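Ferritin (Mycoplasma penetrans, PDB 7DIE) probably takes up ferrous iron, oxidises it at atypical ferroxidase centres and stores it as ferric iron inside a shell of 24 subunits. Local coordinates at residues 6-11 and 69-74; 22-27 and 59-64; 50-55 and 136-141. All blocks are in the same frame, centred on the assembly; numbering follows the deposited sequence. Where two conformers were deposited one is given.

Interaction 1 of 3, residues 6-11 and 69-74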
# COMPACT_ATOMS: atom_id res chain seq x y z
N PHE A 6 9.06 -44.68 -28.94
CA PHE A 6 9.22 -45.10 -27.55
C PHE A 6 9.27 -46.62 -27.43
O PHE A 6 9.92 -47.14 -26.52
CB PHE A 6 8.09 -44.53 -26.70
CG PHE A 6 8.25 -43.06 -26.46
CD1 PHE A 6 9.04 -42.61 -25.41
CD2 PHE A 6 7.69 -42.13 -27.33
CE1 PHE A 6 9.23 -41.25 -25.19
CE2 PHE A 6 7.87 -40.76 -27.12
CZ PHE A 6 8.66 -40.33 -26.04
N ASN A 7 8.59 -47.32 -28.34
CA ASN A 7 8.71 -48.78 -28.45
C ASN A 7 8.49 -49.47 -27.11
O ASN A 7 9.28 -50.31 -26.68
CB ASN A 7 10.08 -49.14 -29.03
CG ASN A 7 10.16 -50.59 -29.43
OD1 ASN A 7 9.23 -51.14 -30.04
ND2 ASN A 7 11.26 -51.24 -29.09
N LYS A 8 7.42 -49.09 -26.41
CA LYS A 8 7.14 -49.69 -25.11
C LYS A 8 6.66 -51.12 -25.31
O LYS A 8 6.04 -51.45 -26.32
CB LYS A 8 6.09 -48.88 -24.35
CG LYS A 8 6.45 -47.40 -24.12
CD LYS A 8 7.79 -47.21 -23.40
CE LYS A 8 7.75 -47.71 -21.94
NZ LYS A 8 9.11 -47.62 -21.34
N ASP A 9 6.97 -52.00 -24.36
CA ASP A 9 6.50 -53.37 -24.52
C ASP A 9 5.04 -53.46 -24.12
O ASP A 9 4.63 -52.98 -23.06
CB ASP A 9 7.30 -54.40 -23.73
CG ASP A 9 7.05 -55.83 -24.24
OD1 ASP A 9 6.05 -56.47 -23.83
OD2 ASP A 9 7.81 -56.30 -25.12
N GLU A 10 4.26 -54.10 -24.98
CA GLU A 10 2.81 -54.16 -24.80
C GLU A 10 2.40 -54.90 -23.53
O GLU A 10 1.34 -54.59 -22.97
CB GLU A 10 2.12 -54.80 -26.01
CG GLU A 10 0.60 -54.63 -25.99
CD GLU A 10 -0.08 -54.95 -27.30
OE1 GLU A 10 -0.44 -54.01 -28.04
OE2 GLU A 10 -0.26 -56.16 -27.59
N ARG A 11 3.22 -55.80 -23.04
CA ARG A 11 2.91 -56.46 -21.80
C ARG A 11 2.89 -55.50 -20.62
O ARG A 11 2.00 -55.55 -19.83
CB ARG A 11 3.93 -57.51 -21.49
CG ARG A 11 3.70 -58.78 -22.23
CD ARG A 11 2.49 -59.45 -21.68
NE ARG A 11 2.25 -60.63 -22.46
CZ ARG A 11 1.82 -61.78 -21.96
NH1 ARG A 11 1.65 -62.79 -22.79
NH2 ARG A 11 1.54 -61.90 -20.67
N MET A 69 0.24 -41.43 -22.52
CA MET A 69 0.39 -40.51 -23.66
C MET A 69 1.85 -40.11 -23.87
O MET A 69 2.29 -39.97 -25.02
CB MET A 69 -0.48 -39.26 -23.46
CG MET A 69 -2.00 -39.56 -23.54
SD MET A 69 -2.98 -38.03 -23.40
CE MET A 69 -2.58 -37.52 -21.76
N LYS A 70 2.61 -39.91 -22.78
CA LYS A 70 4.03 -39.58 -22.92
C LYS A 70 4.76 -40.64 -23.74
O LYS A 70 5.67 -40.31 -24.52
CB LYS A 70 4.70 -39.47 -21.54
CG LYS A 70 4.35 -38.21 -20.74
CD LYS A 70 4.95 -36.96 -21.38
CE LYS A 70 4.48 -35.68 -20.69
NZ LYS A 70 4.91 -34.48 -21.48
N VAL A 71 4.39 -41.90 -23.57
CA VAL A 71 5.08 -42.98 -24.27
C VAL A 71 4.22 -43.56 -25.40
O VAL A 71 4.45 -44.69 -25.83
CB VAL A 71 5.54 -44.06 -23.28
CG1 VAL A 71 6.63 -43.50 -22.36
CG2 VAL A 71 4.39 -44.59 -22.45
N ASP A 72 3.23 -42.79 -25.88
CA ASP A 72 2.44 -43.13 -27.07
C ASP A 72 1.72 -44.47 -26.95
O ASP A 72 1.49 -45.14 -27.96
CB ASP A 72 3.30 -43.15 -28.35
CG ASP A 72 3.78 -41.77 -28.77
OD1 ASP A 72 3.19 -40.75 -28.35
OD2 ASP A 72 4.76 -41.72 -29.54
N SER A 73 1.34 -44.88 -25.75
CA SER A 73 0.64 -46.14 -25.57
C SER A 73 -0.85 -45.93 -25.32
O SER A 73 -1.29 -44.85 -24.90
CB SER A 73 1.24 -46.93 -24.40
OG SER A 73 2.60 -47.19 -24.70
N ILE A 74 -1.63 -46.99 -25.55
CA ILE A 74 -3.09 -46.90 -25.63
C ILE A 74 -3.70 -47.40 -24.32
O ILE A 74 -3.42 -48.52 -23.88
CB ILE A 74 -3.62 -47.71 -26.83
CG1 ILE A 74 -3.03 -47.20 -28.14
CG2 ILE A 74 -5.16 -47.69 -26.86
CD1 ILE A 74 -3.21 -45.74 -28.39
O HOH W 1 5.18 -46.95 -27.34
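The Phe6 ring lies with one face on the backbone at the end of helix 43-70. Two groups sit over that face, both offset toward the rim. Lys70 O is 3.4 Å from Phe6 CZ. Val71 CA makes a CH-pi contact, 4.1 Å from the Phe6 ring centroid and 20° off its normal. At the ring edge, Asp72 OD2 comes within 3.7 Å of Phe6 CD2. The Asp72 carboxylate stands nearly perpendicular to the ring, and its OD2 is hydrogen-bonded to Ser4. Lys8 crosses Val71 at about a right angle. Its chain bends at chi2 and chi3 and rests CG on Val71 CB at 3.6 Å. Beyond that, Lys8 NZ forms salt bridges with Asp121 and Glu123. No direct hydrogen bond joins the segments. One water accepts from Lys8 N at 3.2 Å and donates to Val71 O at 2.8 Å. Leu139 of a neighbouring subunit also packs on Phe6. Two helix ends lie near each other here. Within segment 6-11, Asp9 is the N-cap of helix 10-39, its OD1 accepting from Arg11 N. Asp72, with positive phi, is the C-prime residue of the Schellman motif that closes helix 43-70, at one end of the ferritin four-helix bundle.

Interaction 2 of 3, residues 22-27 and 59-64. With FE (Fe (III) ion), chain G.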
# COMPACT_ATOMS: atom_id res chain seq x y z
N VAL A 22 -8.05 -50.65 -12.26
CA VAL A 22 -8.18 -50.97 -10.83
C VAL A 22 -8.41 -49.70 -10.02
O VAL A 22 -9.23 -49.68 -9.08
CB VAL A 22 -6.96 -51.75 -10.34
CG1 VAL A 22 -6.99 -51.91 -8.82
CG2 VAL A 22 -6.90 -53.13 -11.03
N GLU A 23 -7.71 -48.61 -10.35
CA GLU A 23 -7.98 -47.34 -9.66
C GLU A 23 -9.39 -46.84 -9.95
O GLU A 23 -10.06 -46.27 -9.08
CB GLU A 23 -6.95 -46.28 -10.07
CG GLU A 23 -5.49 -46.66 -9.79
CD GLU A 23 -5.03 -46.27 -8.39
OE1 GLU A 23 -5.89 -46.04 -7.51
OE2 GLU A 23 -3.80 -46.20 -8.17
N LEU A 24 -9.85 -47.01 -11.20
CA LEU A 24 -11.21 -46.62 -11.55
C LEU A 24 -12.23 -47.53 -10.88
O LEU A 24 -13.32 -47.09 -10.49
CB LEU A 24 -11.39 -46.65 -13.07
CG LEU A 24 -12.79 -46.38 -13.63
CD1 LEU A 24 -13.33 -45.03 -13.13
CD2 LEU A 24 -12.76 -46.43 -15.18
N CYS A 25 -11.90 -48.81 -10.73
CA CYS A 25 -12.81 -49.69 -10.01
C CYS A 25 -12.99 -49.19 -8.59
O CYS A 25 -14.12 -49.13 -8.07
CB CYS A 25 -12.28 -51.13 -10.04
SG CYS A 25 -13.36 -52.33 -9.24
N ALA A 26 -11.90 -48.76 -7.96
CA ALA A 26 -11.96 -48.19 -6.62
C ALA A 26 -12.79 -46.92 -6.60
O ALA A 26 -13.66 -46.75 -5.73
CB ALA A 26 -10.54 -47.90 -6.10
N ALA A 27 -12.55 -46.02 -7.56
CA ALA A 27 -13.35 -44.79 -7.65
C ALA A 27 -14.83 -45.12 -7.78
O ALA A 27 -15.67 -44.57 -7.05
CB ALA A 27 -12.90 -43.94 -8.84
N ALA A 59 -5.84 -37.60 -9.15
CA ALA A 59 -4.43 -37.83 -8.84
C ALA A 59 -3.90 -39.15 -9.40
O ALA A 59 -2.76 -39.19 -9.84
CB ALA A 59 -4.21 -37.80 -7.33
N HIS A 60 -4.70 -40.21 -9.41
CA HIS A 60 -4.19 -41.52 -9.85
C HIS A 60 -4.44 -41.74 -11.33
O HIS A 60 -3.50 -41.87 -12.11
CB HIS A 60 -4.85 -42.64 -9.03
CG HIS A 60 -4.50 -42.58 -7.57
ND1 HIS A 60 -3.76 -43.56 -6.94
CD2 HIS A 60 -4.78 -41.66 -6.62
CE1 HIS A 60 -3.61 -43.25 -5.67
NE2 HIS A 60 -4.20 -42.09 -5.45
N MET A 61 -5.72 -41.78 -11.73
CA MET A 61 -6.05 -42.00 -13.13
C MET A 61 -5.42 -40.95 -14.03
O MET A 61 -4.97 -41.25 -15.14
CB MET A 61 -7.57 -42.02 -13.29
CG MET A 61 -8.22 -43.21 -12.59
SD MET A 61 -9.93 -42.98 -12.06
CE MET A 61 -10.64 -42.41 -13.57
N SER A 62 -5.38 -39.68 -13.58
CA SER A 62 -4.80 -38.63 -14.41
C SER A 62 -3.31 -38.88 -14.66
O SER A 62 -2.84 -38.69 -15.78
CB SER A 62 -4.99 -37.26 -13.75
OG SER A 62 -4.29 -37.20 -12.51
N ARG A 63 -2.57 -39.29 -13.62
CA ARG A 63 -1.14 -39.57 -13.82
C ARG A 63 -0.94 -40.76 -14.76
O ARG A 63 -0.01 -40.76 -15.57
CB ARG A 63 -0.44 -39.84 -12.48
CG ARG A 63 -0.05 -38.57 -11.70
CD ARG A 63 0.58 -38.95 -10.35
NE ARG A 63 1.12 -37.79 -9.64
CZ ARG A 63 0.38 -36.91 -8.98
NH1 ARG A 63 -0.95 -37.05 -8.92
NH2 ARG A 63 0.96 -35.87 -8.38
N LEU A 64 -1.81 -41.78 -14.68
CA LEU A 64 -1.64 -42.96 -15.53
C LEU A 64 -1.93 -42.63 -16.98
O LEU A 64 -1.16 -43.01 -17.87
CB LEU A 64 -2.54 -44.10 -15.04
CG LEU A 64 -2.18 -44.63 -13.66
CD1 LEU A 64 -3.31 -45.45 -13.06
CD2 LEU A 64 -0.90 -45.48 -13.72
FE FE G . -4.42 -41.08 -3.35
O HOH W 2 -3.60 -38.92 -3.96
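One hydrogen bond carries the polar side of this contact. His60 ND1 donates to Glu23 OE2 over 2.9 Å, with an N-H...O angle of 146°. The bond is bent. The donor stands well above the carboxylate plane, and OE2 lies somewhat out of the imidazole plane. The two planes are turned 59° apart. Glu23 reaches this place by a bend at chi2. Its OE2 also bonds to His19, and its OE1 forms a salt bridge with Lys56, so several partners hold the buried carboxylate.

Metal binding is at the other nitrogen of the ring. His60 NE2 binds an iron at 2.3 Å. Asp55, Asp134, Asp138 and a water complete the site. Trp130 meets the His60 ring edge-to-face.

Apolar contacts fill the rest of the interface. Met61 bends at chi3 and brings CE to 3.8 Å from Leu24 CD1. Its sulfur lies near Ala27 CB. Leu64 CD1 touches the aliphatic part of Glu23, 4.1 Å from CG. Segments 22-27 and 59-64 run antiparallel, 154° between their directions, with a closest axis approach of 9.6 Å.

The proton on ND1 leaves NE2 to the iron as a lone-pair donor. Glu23 is thus a second-shell residue. Together with the iron it probably holds the ring rotation, and its negative charge probably makes His60 a stronger ligand.

Interaction 3 of 3, residues 50-55 and 136-141. With FE (Fe (III) ion), chain G; FE (Fe (III) ion), chain H.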
# COMPACT_ATOMS: atom_id res chain seq x y z
N VAL A 50 -16.71 -39.65 -1.26
CA VAL A 50 -16.64 -38.78 -2.43
C VAL A 50 -15.23 -38.24 -2.60
O VAL A 50 -14.70 -38.16 -3.71
CB VAL A 50 -17.67 -37.64 -2.32
CG1 VAL A 50 -17.43 -36.63 -3.44
CG2 VAL A 50 -19.09 -38.19 -2.44
N LYS A 51 -14.60 -37.86 -1.48
CA LYS A 51 -13.23 -37.36 -1.55
C LYS A 51 -12.28 -38.43 -2.06
O LYS A 51 -11.43 -38.16 -2.91
CB LYS A 51 -12.79 -36.87 -0.17
CG LYS A 51 -11.33 -36.39 -0.12
CD LYS A 51 -10.87 -36.16 1.32
CE LYS A 51 -9.35 -36.03 1.41
NZ LYS A 51 -8.88 -35.64 2.79
N MET A 52 -12.43 -39.67 -1.58
CA MET A 52 -11.54 -40.74 -2.01
C MET A 52 -11.71 -41.02 -3.50
O MET A 52 -10.73 -41.18 -4.23
CB MET A 52 -11.80 -42.02 -1.20
CG MET A 52 -11.48 -41.93 0.29
SD MET A 52 -9.78 -41.51 0.65
CE MET A 52 -8.90 -42.96 0.05
N GLY A 53 -12.96 -41.11 -3.97
CA GLY A 53 -13.19 -41.36 -5.38
C GLY A 53 -12.70 -40.21 -6.26
O GLY A 53 -12.13 -40.44 -7.33
N SER A 54 -12.92 -38.97 -5.81
CA SER A 54 -12.44 -37.83 -6.59
C SER A 54 -10.92 -37.83 -6.65
O SER A 54 -10.33 -37.49 -7.69
CB SER A 54 -12.95 -36.52 -5.99
OG SER A 54 -14.37 -36.53 -5.99
N ASP A 55 -10.25 -38.20 -5.55
CA ASP A 55 -8.79 -38.27 -5.57
C ASP A 55 -8.29 -39.33 -6.54
O ASP A 55 -7.30 -39.12 -7.26
CB ASP A 55 -8.25 -38.55 -4.16
CG ASP A 55 -6.77 -38.91 -4.18
OD1 ASP A 55 -5.96 -38.02 -4.48
OD2 ASP A 55 -6.42 -40.09 -3.90
N ILE A 136 0.14 -46.31 0.09
CA ILE A 136 0.21 -46.39 1.54
C ILE A 136 -0.73 -45.37 2.18
O ILE A 136 -1.49 -45.68 3.11
CB ILE A 136 1.65 -46.17 2.03
CG1 ILE A 136 2.62 -47.25 1.50
CG2 ILE A 136 1.68 -46.11 3.55
CD1 ILE A 136 4.08 -46.89 1.79
N GLU A 137 -0.69 -44.13 1.69
CA GLU A 137 -1.56 -43.08 2.24
C GLU A 137 -3.03 -43.44 2.09
O GLU A 137 -3.82 -43.29 3.03
CB GLU A 137 -1.29 -41.75 1.55
CG GLU A 137 0.16 -41.36 1.48
CD GLU A 137 0.67 -40.84 2.79
OE1 GLU A 137 -0.17 -40.40 3.61
OE2 GLU A 137 1.90 -40.87 2.99
N ASP A 138 -3.43 -43.89 0.90
CA ASP A 138 -4.84 -44.18 0.68
C ASP A 138 -5.30 -45.36 1.52
O ASP A 138 -6.41 -45.35 2.07
CB ASP A 138 -5.12 -44.47 -0.80
CG ASP A 138 -5.04 -43.22 -1.66
OD1 ASP A 138 -4.82 -42.13 -1.11
OD2 ASP A 138 -5.18 -43.34 -2.90
N LEU A 139 -4.48 -46.40 1.63
CA LEU A 139 -4.88 -47.52 2.48
C LEU A 139 -4.94 -47.10 3.94
O LEU A 139 -5.85 -47.50 4.67
CB LEU A 139 -3.92 -48.70 2.28
CG LEU A 139 -4.30 -49.99 3.04
CD1 LEU A 139 -5.72 -50.44 2.68
CD2 LEU A 139 -3.29 -51.11 2.75
N GLU A 140 -4.02 -46.24 4.37
CA GLU A 140 -4.08 -45.75 5.75
C GLU A 140 -5.37 -44.99 6.02
O GLU A 140 -5.98 -45.15 7.09
CB GLU A 140 -2.88 -44.86 6.07
CG GLU A 140 -2.87 -44.41 7.53
CD GLU A 140 -1.72 -43.48 7.85
OE1 GLU A 140 -1.57 -42.45 7.16
OE2 GLU A 140 -0.96 -43.79 8.78
N GLU A 141 -5.79 -44.14 5.08
CA GLU A 141 -7.01 -43.36 5.26
C GLU A 141 -8.23 -44.26 5.41
O GLU A 141 -9.06 -44.06 6.30
CB GLU A 141 -7.20 -42.42 4.06
CG GLU A 141 -6.33 -41.19 4.10
CD GLU A 141 -7.13 -39.94 4.47
OE1 GLU A 141 -7.22 -39.62 5.68
OE2 GLU A 141 -7.69 -39.30 3.56
FE FE G . -4.42 -41.08 -3.35
FE FE H . -4.87 -39.57 -0.98
O HOH W 2 -3.60 -38.92 -3.96
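Iron draws the tight part of this contact together. Asp55 and Asp138 point toward each other from segments 50-55 and 136-141, whose axes come within 12.0 Å. Asp55 has CG anti to its backbone N (chi1 168°) and binds the iron of chain G through OD2 at 2.3 Å. Asp138 grips the same iron with both oxygens, OD1 at 2.5 Å and OD2 at 2.4 Å. Its OD1 also reaches the second iron, of chain H, at 2.6 Å, so this oxygen bridges the two metals. Asp55 OD1 accepts from the iron-bound water, 2.6 Å from the water oxygen. That bond probably helps to set the rotation of the carboxylate. Asp138 OD2 also accepts a hydrogen bond from Lys56. The positive charges of metal and lysine probably offset the repulsion between the two acids. His60 and Asp134 complete the first iron site.

Next to the irons, Met52 is bent at chi2 and chi3. Its CE ends 4.0 Å from Asp138 O, and the two side chains slide past each other in opposite directions.

The outer side is looser. Lys51 is exposed and extended, and crosses Glu141 at about a right angle. The salt bridge from Lys51 NZ to Glu141 OE2 is long, 3.9 Å. Each has another partner in Lys166: Lys51 NZ bonds to its carbonyl, and Glu141 OE1 forms a salt bridge with its amine. Glu141 is itself known to bind iron in this protein, though no iron is bound to it in this chain.

Segments 50-55 and 136-141, of helices 43-70 and 122-150, run antiparallel at 165°. Helix 10-39 packs on Met52 through Tyr30. Helix 91-118 packs on Asp138 and Leu139 through Glu102. The irons lie within the four-helix bundle; the chain has no strands.

Overall arrangement
Helix 43-70 takes part in all three contacts. Interactions 2 and 3 meet at the iron of chain G, with centres about 11 Å apart. Their ligands pack closely: His60 NE2 is 3.0 Å from Asp138 OD2. They also share the iron-bound water. Interaction 2 ties helix 10-39 to this site, and interaction 3 ties in helix 122-150. Interaction 1 lies near the bundle end, its centre about 18 Å from that of interaction 2 and about 28 Å from that of interaction 3. Along the chain it encloses interaction 2. Between subunits it returns to segment 136-141: Lys70 forms salt bridges with Glu137 and Glu140 of a neighbouring subunit.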